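Local coordinates for protein L-lysine 6-monooxygenase (Pseudomonas syringae pv. tomato, PDB 5CQF) that probably uses FAD and NADP(H) to hydroxylate the side-chain amine of L-lysine during siderophore biosynthesis, at residues T136-V141 against Q148-R153; A160-V165 against A389-I394; D15-G20 against G48-A53. All blocks are in the same frame, centred on the assembly; numbering follows the deposited sequence.

Interaction 1 of 3, residues T136-V141 against Q148-R153; sequences TEIDPV and QEVRVR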
# COMPACT_ATOMS: atom_id res chain seq x y z
N THR A 136 3.22 -14.34 -46.30
CA THR A 136 4.52 -14.83 -46.69
C THR A 136 5.25 -13.76 -47.50
O THR A 136 6.46 -13.60 -47.37
CB THR A 136 4.38 -16.11 -47.53
OG1 THR A 136 3.58 -15.85 -48.69
CG2 THR A 136 3.73 -17.21 -46.71
N GLU A 137 4.50 -13.04 -48.33
CA GLU A 137 5.07 -11.94 -49.12
C GLU A 137 4.02 -10.86 -49.45
O GLU A 137 2.82 -11.13 -49.41
CB GLU A 137 5.71 -12.49 -50.42
CG GLU A 137 5.00 -13.74 -50.94
CD GLU A 137 5.55 -14.26 -52.25
OE1 GLU A 137 4.74 -14.63 -53.13
OE2 GLU A 137 6.80 -14.30 -52.40
N ILE A 138 4.50 -9.65 -49.73
CA ILE A 138 3.67 -8.56 -50.24
C ILE A 138 4.26 -8.04 -51.56
O ILE A 138 5.33 -7.42 -51.55
CB ILE A 138 3.57 -7.39 -49.23
CG1 ILE A 138 3.04 -7.87 -47.87
CG2 ILE A 138 2.67 -6.29 -49.78
CD1 ILE A 138 2.79 -6.77 -46.86
N ASP A 139 3.55 -8.26 -52.67
CA ASP A 139 4.06 -7.90 -54.03
C ASP A 139 3.51 -6.56 -54.54
O ASP A 139 2.33 -6.26 -54.37
CB ASP A 139 3.73 -9.01 -55.04
CG ASP A 139 4.52 -10.29 -54.79
OD1 ASP A 139 5.76 -10.21 -54.58
OD2 ASP A 139 3.91 -11.38 -54.81
N PRO A 140 4.36 -5.76 -55.18
CA PRO A 140 3.84 -4.51 -55.74
C PRO A 140 2.95 -4.74 -56.96
O PRO A 140 2.94 -5.83 -57.53
CB PRO A 140 5.11 -3.74 -56.14
CG PRO A 140 6.14 -4.81 -56.38
CD PRO A 140 5.80 -5.94 -55.43
N VAL A 141 2.20 -3.70 -57.32
CA VAL A 141 1.40 -3.67 -58.54
C VAL A 141 1.63 -2.28 -59.15
O VAL A 141 1.18 -1.27 -58.61
CB VAL A 141 -0.11 -3.88 -58.23
CG1 VAL A 141 -0.94 -3.90 -59.51
CG2 VAL A 141 -0.33 -5.16 -57.42
N GLN A 148 0.47 1.51 -57.67
CA GLN A 148 -0.97 1.79 -57.46
C GLN A 148 -1.68 0.86 -56.45
O GLN A 148 -2.70 1.24 -55.91
CB GLN A 148 -1.74 1.70 -58.79
CG GLN A 148 -1.24 2.59 -59.94
CD GLN A 148 -1.58 4.08 -59.81
OE1 GLN A 148 -2.55 4.46 -59.13
NE2 GLN A 148 -0.79 4.93 -60.48
N GLU A 149 -1.18 -0.37 -56.27
CA GLU A 149 -1.76 -1.37 -55.36
C GLU A 149 -0.67 -2.28 -54.80
O GLU A 149 0.48 -2.22 -55.25
CB GLU A 149 -2.78 -2.24 -56.09
CG GLU A 149 -4.22 -1.72 -56.05
CD GLU A 149 -5.21 -2.69 -56.69
OE1 GLU A 149 -4.86 -3.32 -57.72
OE2 GLU A 149 -6.35 -2.81 -56.16
N VAL A 150 -1.01 -3.10 -53.80
CA VAL A 150 -0.13 -4.17 -53.34
C VAL A 150 -0.92 -5.43 -53.24
O VAL A 150 -2.12 -5.39 -53.05
CB VAL A 150 0.55 -3.90 -51.97
CG1 VAL A 150 1.53 -2.75 -52.07
CG2 VAL A 150 -0.46 -3.64 -50.86
N ARG A 151 -0.25 -6.56 -53.37
CA ARG A 151 -0.93 -7.83 -53.33
C ARG A 151 -0.34 -8.55 -52.17
O ARG A 151 0.81 -8.93 -52.19
CB ARG A 151 -0.71 -8.64 -54.61
CG ARG A 151 -1.45 -8.11 -55.83
CD ARG A 151 -0.91 -8.70 -57.13
NE ARG A 151 -1.82 -8.47 -58.27
CZ ARG A 151 -1.47 -7.91 -59.44
NH1 ARG A 151 -2.40 -7.77 -60.38
NH2 ARG A 151 -0.22 -7.49 -59.68
N VAL A 152 -1.15 -8.74 -51.14
CA VAL A 152 -0.72 -9.44 -49.95
C VAL A 152 -0.93 -10.90 -50.25
O VAL A 152 -2.03 -11.31 -50.62
CB VAL A 152 -1.54 -9.03 -48.71
CG1 VAL A 152 -1.02 -9.75 -47.47
CG2 VAL A 152 -1.50 -7.52 -48.52
N ARG A 153 0.13 -11.69 -50.09
CA ARG A 153 0.09 -13.08 -50.49
C ARG A 153 0.10 -13.97 -49.25
O ARG A 153 0.90 -13.77 -48.35
CB ARG A 153 1.26 -13.40 -51.44
CG ARG A 153 0.89 -13.43 -52.93
CD ARG A 153 0.67 -12.03 -53.54
NE ARG A 153 -0.08 -12.05 -54.82
CZ ARG A 153 0.45 -11.96 -56.04
NH1 ARG A 153 -0.36 -11.98 -57.11
NH2 ARG A 153 1.76 -11.82 -56.24

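Interaction 2 of 3, residues A160-V165 against A389-I394; sequences ATRNLV and ACDVNI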
# COMPACT_ATOMS: atom_id res chain seq x y z
N ALA A 160 -5.77 -7.64 -52.33
CA ALA A 160 -5.32 -6.41 -52.97
C ALA A 160 -5.88 -5.19 -52.26
O ALA A 160 -7.05 -5.18 -51.86
CB ALA A 160 -5.74 -6.41 -54.44
N THR A 161 -5.04 -4.16 -52.12
CA THR A 161 -5.45 -2.96 -51.40
C THR A 161 -4.52 -1.80 -51.69
O THR A 161 -3.36 -2.01 -52.00
CB THR A 161 -5.47 -3.21 -49.88
OG1 THR A 161 -6.11 -2.13 -49.21
CG2 THR A 161 -4.05 -3.34 -49.34
N ARG A 162 -5.03 -0.58 -51.58
CA ARG A 162 -4.19 0.63 -51.55
C ARG A 162 -3.76 1.01 -50.12
O ARG A 162 -2.94 1.91 -49.93
CB ARG A 162 -4.94 1.83 -52.16
CG ARG A 162 -5.27 1.74 -53.65
CD ARG A 162 -5.95 3.03 -54.14
NE ARG A 162 -6.54 2.89 -55.49
CZ ARG A 162 -5.93 3.17 -56.65
NH1 ARG A 162 -4.68 3.62 -56.71
NH2 ARG A 162 -6.60 2.99 -57.79
N ASN A 163 -4.35 0.37 -49.10
CA ASN A 163 -4.16 0.83 -47.73
C ASN A 163 -3.74 -0.30 -46.82
O ASN A 163 -4.50 -1.24 -46.63
CB ASN A 163 -5.42 1.50 -47.24
CG ASN A 163 -5.75 2.74 -48.05
OD1 ASN A 163 -4.95 3.69 -48.09
ND2 ASN A 163 -6.88 2.72 -48.75
N LEU A 164 -2.52 -0.23 -46.29
CA LEU A 164 -1.95 -1.34 -45.57
C LEU A 164 -1.55 -0.94 -44.15
O LEU A 164 -0.91 0.10 -43.96
CB LEU A 164 -0.71 -1.85 -46.31
CG LEU A 164 -0.05 -3.11 -45.71
CD1 LEU A 164 -0.93 -4.33 -45.91
CD2 LEU A 164 1.33 -3.35 -46.28
N VAL A 165 -1.93 -1.75 -43.16
CA VAL A 165 -1.53 -1.52 -41.76
C VAL A 165 -0.74 -2.72 -41.28
O VAL A 165 -1.18 -3.86 -41.42
CB VAL A 165 -2.76 -1.30 -40.85
CG1 VAL A 165 -2.32 -1.01 -39.42
CG2 VAL A 165 -3.61 -0.16 -41.39
N ALA A 389 4.52 6.94 -55.66
CA ALA A 389 3.35 6.10 -55.36
C ALA A 389 2.08 6.92 -55.56
O ALA A 389 2.01 8.09 -55.18
CB ALA A 389 3.44 5.57 -53.94
N CYS A 390 1.07 6.29 -56.17
CA CYS A 390 -0.22 6.94 -56.47
C CYS A 390 -1.28 6.34 -55.57
O CYS A 390 -1.70 5.20 -55.79
CB CYS A 390 -0.64 6.72 -57.94
SG CYS A 390 -0.12 7.93 -59.20
N ASP A 391 -1.69 7.09 -54.55
CA ASP A 391 -2.79 6.70 -53.64
C ASP A 391 -2.49 5.54 -52.68
O ASP A 391 -3.42 5.08 -52.00
CB ASP A 391 -4.08 6.36 -54.43
CG ASP A 391 -4.76 7.58 -55.02
OD1 ASP A 391 -5.05 8.52 -54.25
OD2 ASP A 391 -5.03 7.58 -56.24
N VAL A 392 -1.25 5.05 -52.60
CA VAL A 392 -0.94 3.89 -51.73
C VAL A 392 -0.37 4.32 -50.37
O VAL A 392 0.65 5.01 -50.28
CB VAL A 392 -0.00 2.86 -52.39
CG1 VAL A 392 0.27 1.68 -51.46
CG2 VAL A 392 -0.63 2.35 -53.67
N ASN A 393 -1.05 3.87 -49.31
CA ASN A 393 -0.68 4.22 -47.96
C ASN A 393 -0.39 3.02 -47.12
O ASN A 393 -1.04 1.97 -47.22
CB ASN A 393 -1.78 5.04 -47.32
CG ASN A 393 -2.17 6.22 -48.17
OD1 ASN A 393 -1.49 7.24 -48.17
ND2 ASN A 393 -3.26 6.08 -48.92
N ILE A 394 0.62 3.19 -46.27
CA ILE A 394 1.03 2.16 -45.35
C ILE A 394 1.25 2.79 -43.99
O ILE A 394 1.74 3.92 -43.89
CB ILE A 394 2.32 1.46 -45.82
CG1 ILE A 394 2.17 0.94 -47.27
CG2 ILE A 394 2.68 0.31 -44.89
CD1 ILE A 394 3.48 0.68 -47.97

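Interaction 3 of 3, residues D15-G20 against G48-A53; sequences DAICIG and GYLEAA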
# COMPACT_ATOMS: atom_id res chain seq x y z
N ASP A 15 -10.96 -2.14 -48.85
CA ASP A 15 -10.39 -0.78 -48.73
C ASP A 15 -9.06 -0.75 -47.98
O ASP A 15 -8.22 0.10 -48.23
CB ASP A 15 -11.36 0.17 -48.03
CG ASP A 15 -12.69 0.28 -48.74
OD1 ASP A 15 -12.68 0.48 -49.98
OD2 ASP A 15 -13.73 0.18 -48.05
N ALA A 16 -8.89 -1.68 -47.04
CA ALA A 16 -7.66 -1.80 -46.31
C ALA A 16 -7.42 -3.23 -45.85
O ALA A 16 -8.37 -4.02 -45.70
CB ALA A 16 -7.69 -0.87 -45.11
N ILE A 17 -6.15 -3.56 -45.63
CA ILE A 17 -5.76 -4.81 -45.00
C ILE A 17 -4.88 -4.49 -43.81
O ILE A 17 -3.94 -3.68 -43.91
CB ILE A 17 -4.98 -5.74 -45.94
CG1 ILE A 17 -5.81 -6.13 -47.18
CG2 ILE A 17 -4.54 -7.01 -45.22
CD1 ILE A 17 -6.89 -7.15 -46.92
N CYS A 18 -5.20 -5.10 -42.67
CA CYS A 18 -4.37 -5.00 -41.47
C CYS A 18 -3.72 -6.34 -41.25
O CYS A 18 -4.40 -7.37 -41.24
CB CYS A 18 -5.22 -4.66 -40.25
SG CYS A 18 -4.30 -4.62 -38.67
N ILE A 19 -2.40 -6.36 -41.10
CA ILE A 19 -1.71 -7.60 -40.81
C ILE A 19 -1.50 -7.68 -39.30
O ILE A 19 -0.81 -6.85 -38.73
CB ILE A 19 -0.37 -7.71 -41.56
CG1 ILE A 19 -0.61 -7.68 -43.07
CG2 ILE A 19 0.30 -9.05 -41.24
CD1 ILE A 19 0.67 -7.62 -43.89
N GLY A 20 -2.08 -8.70 -38.69
CA GLY A 20 -1.96 -8.97 -37.27
C GLY A 20 -3.32 -8.78 -36.62
O GLY A 20 -4.00 -7.77 -36.85
N GLY A 48 -10.03 -6.03 -43.82
CA GLY A 48 -9.86 -7.44 -43.47
C GLY A 48 -8.63 -7.63 -42.61
O GLY A 48 -7.68 -6.85 -42.71
N TYR A 49 -8.62 -8.64 -41.75
CA TYR A 49 -7.45 -8.85 -40.90
C TYR A 49 -6.86 -10.24 -41.11
O TYR A 49 -7.59 -11.22 -41.20
CB TYR A 49 -7.80 -8.64 -39.41
CG TYR A 49 -8.44 -7.32 -39.10
CD1 TYR A 49 -9.79 -7.11 -39.33
CD2 TYR A 49 -7.70 -6.27 -38.55
CE1 TYR A 49 -10.39 -5.90 -39.04
CE2 TYR A 49 -8.30 -5.06 -38.26
CZ TYR A 49 -9.65 -4.88 -38.50
OH TYR A 49 -10.26 -3.67 -38.23
N LEU A 50 -5.54 -10.31 -41.19
CA LEU A 50 -4.86 -11.57 -41.43
C LEU A 50 -3.98 -11.83 -40.24
O LEU A 50 -3.06 -11.06 -40.01
CB LEU A 50 -3.96 -11.44 -42.65
CG LEU A 50 -4.50 -11.53 -44.09
CD1 LEU A 50 -5.98 -11.23 -44.26
CD2 LEU A 50 -3.69 -10.56 -44.93
N GLU A 51 -4.26 -12.90 -39.50
CA GLU A 51 -3.44 -13.26 -38.35
C GLU A 51 -2.81 -14.62 -38.55
O GLU A 51 -3.50 -15.58 -38.85
CB GLU A 51 -4.29 -13.25 -37.07
CG GLU A 51 -3.67 -13.84 -35.79
CD GLU A 51 -2.26 -13.34 -35.46
OE1 GLU A 51 -1.92 -12.15 -35.70
OE2 GLU A 51 -1.48 -14.15 -34.93
N ALA A 52 -1.50 -14.69 -38.36
CA ALA A 52 -0.76 -15.92 -38.62
C ALA A 52 -1.09 -17.05 -37.65
O ALA A 52 -1.16 -18.19 -38.05
CB ALA A 52 0.73 -15.63 -38.59
N ALA A 53 -1.28 -16.70 -36.39
CA ALA A 53 -1.53 -17.66 -35.32
C ALA A 53 -3.01 -18.02 -35.21
O ALA A 53 -3.85 -17.35 -35.80
CB ALA A 53 -1.05 -17.09 -33.99

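Interaction 1 of 3, residues T136-V141 against Q148-R153
Asp139 and Arg153 meet diagonally across two antiparallel strands, two residues off the direct pairing that sets Asp139 beside Arg151. Their side chains cross at about a right angle, and the carboxylate and guanidinium planes stand 82° apart. They form a salt bridge, with Arg153 NH2 donating to Asp139 OD2 at 2.6 Å; the oxygen lies close to the guanidinium plane and is met on its anti side. Arg153 can reach it because its chain folds at CG, where chi2 of 74° turns CD back toward Asp139. An aspartate suits the short span, and a flexible arginine can bend to meet it.

On the same face Val141 lies crosswise to Arg151, with Val141 CG2 over one face of the guanidinium, 3.2 Å from Arg151 NH2. The chain is extended from CG to NE, and CG and CD also lie against Val141 CG2. One valine methyl thus touches both the guanidinium face and the arginine's methylenes. Within its own strand, Arg151 CD lies over one face of the Arg153 guanidinium, toward its rim.

The other face is apolar: Ile138 CG2 lies 3.9 Å from Val150 CB. Pro140 belongs to this face in a non-hydrogen-bonded pair, where the lack of an N-H costs no bond to Val150. The backbones of Asp139 and Arg151 are joined in both directions, Arg151 N to Asp139 O at 2.8 Å.

Together strands 137-142 and 147-154 form a beta hairpin. Strand 157-161 pairs with the far edge of 147-154, through Val150 with Thr161 and Val152 with Phe159, while 137-142 is an outermost strand of this three-stranded sheet within the chain.

Interaction 2 of 3, residues A160-V165 against A389-I394
Asn163 and Asn393 form a side-by-side pair on two parallel strands, their amides pointing the same way and nearly coplanar, 6° apart. Asn393 ND2 donates to Asn163 OD1 at 3.0 Å, and the donor lies almost in line with the acceptor's C=O. Asparagine suits both places because each amide has a second bond to make: Asn163 ND2 gives to Asp15 O, and Asn393 OD1 receives Arg383 NE. The paired amides are thereby held at both ends.

Backbone bonds set the register. Asn393 straddles Asn163, bonding to the residues before and after it: Asn393 N to Arg162 O at 2.8 Å, Asn393 O to Leu164 N at 2.8 Å. Just before this, Thr161 OG1 accepts from Asn163 N in an ST turn, where strand 157-161 gives way to strand 163-166.

Charge adds a looser link. Arg162 NH1 and Asp391 OD2 are 4.0 Å apart, with the oxygen well out of the guanidinium plane, so attraction acts without a directed N-H. The extended arginine also lays CD against Asp391 CB at 3.8 Å.

Apolar contact occupies the opposite face, where Leu164 and Ile394 run side by side, Leu164 CB to Ile394 CG1 at 4.1 Å.

Strand 393-396, one of this sheet's two outermost strands within the chain, returns beside 163-166 after a second parallel sheet (186-188 to 345-348) has been built, consistent with flavoproteins whose FAD-binding domain is interrupted by an NADP-binding one.

Interaction 3 of 3, residues D15-G20 against G48-A53
Gly48 opens the pairing with strand 16-19 by using both of its backbone groups: Gly48 N donates to Ala16 O, and Gly48 O receives Cys18 N at 3.0 Å in a nearly straight bond of 175°.

Tyr49 follows on the other face of the sheet, beside Cys18. The ring presents its CD2 to Cys18 CB at 3.4 Å. The sulfur stands anti to the backbone N (chi1 176°) and meets the ring at its edge, Cys18 SG lying 5.0 Å from the ring centroid of Tyr49. A small, polarisable cysteine fits beside the broad tyrosine, which also packs on Ala29 and Phe32 of helix 23-37.

Leu50 continues the backbone ladder, its N giving to Cys18 O at 3.2 Å and its O taking Gly20 N at 2.9 Å. Its side chain returns to the face of Ile17, where Leu50 CD2 touches Ile17 CG2 at 3.7 Å, an apolar contact between two branched side chains in the buried part of the sheet.

Glu51 comes next, after the strand. Its chain bends at chi2, and Glu51 OE1 approaches Gly20 CA at 3.5 Å while accepting Phe21 N. At the backbone angles of Gly20 any CB would collide with the carbonyl of Ile19, so its bare CA suits this position. Finally, Ala53 N reaches Glu51 OE2 at 2.9 Å from above the carboxylate plane.

The carboxylate thus links the backbone just after strand 16-19 (Phe21 N) to that of its own segment (Ala53 N), and these N-H groups would probably stabilise its negative charge. Gly20 begins a GxGxxG pattern, so the contact is consistent with the start of a dinucleotide-binding beta-alpha-beta unit for FAD.

Overall arrangement
The three contacts lie on one side of the chain's centre. The centres of interactions 1 and 2 are about 10 Å apart. Those of interactions 1 and 3 are about 13 Å apart, and those of interactions 2 and 3 about 14 Å. Along the chain interaction 3 comes first, then 1, then 2. Interactions 2 and 3 share a five-stranded parallel sheet, in which strand 16-19 lies between 47-50 and 163-166. Interactions 1 and 2 join where neighbouring strands 147-154 and 157-161 pair, Val150 N probably hydrogen-bonded to Thr161 O. Through Ile138 on Ile19 and Val152 on Leu50, the antiparallel sheet packs against the parallel one, consistent with the FAD-binding domain of this family.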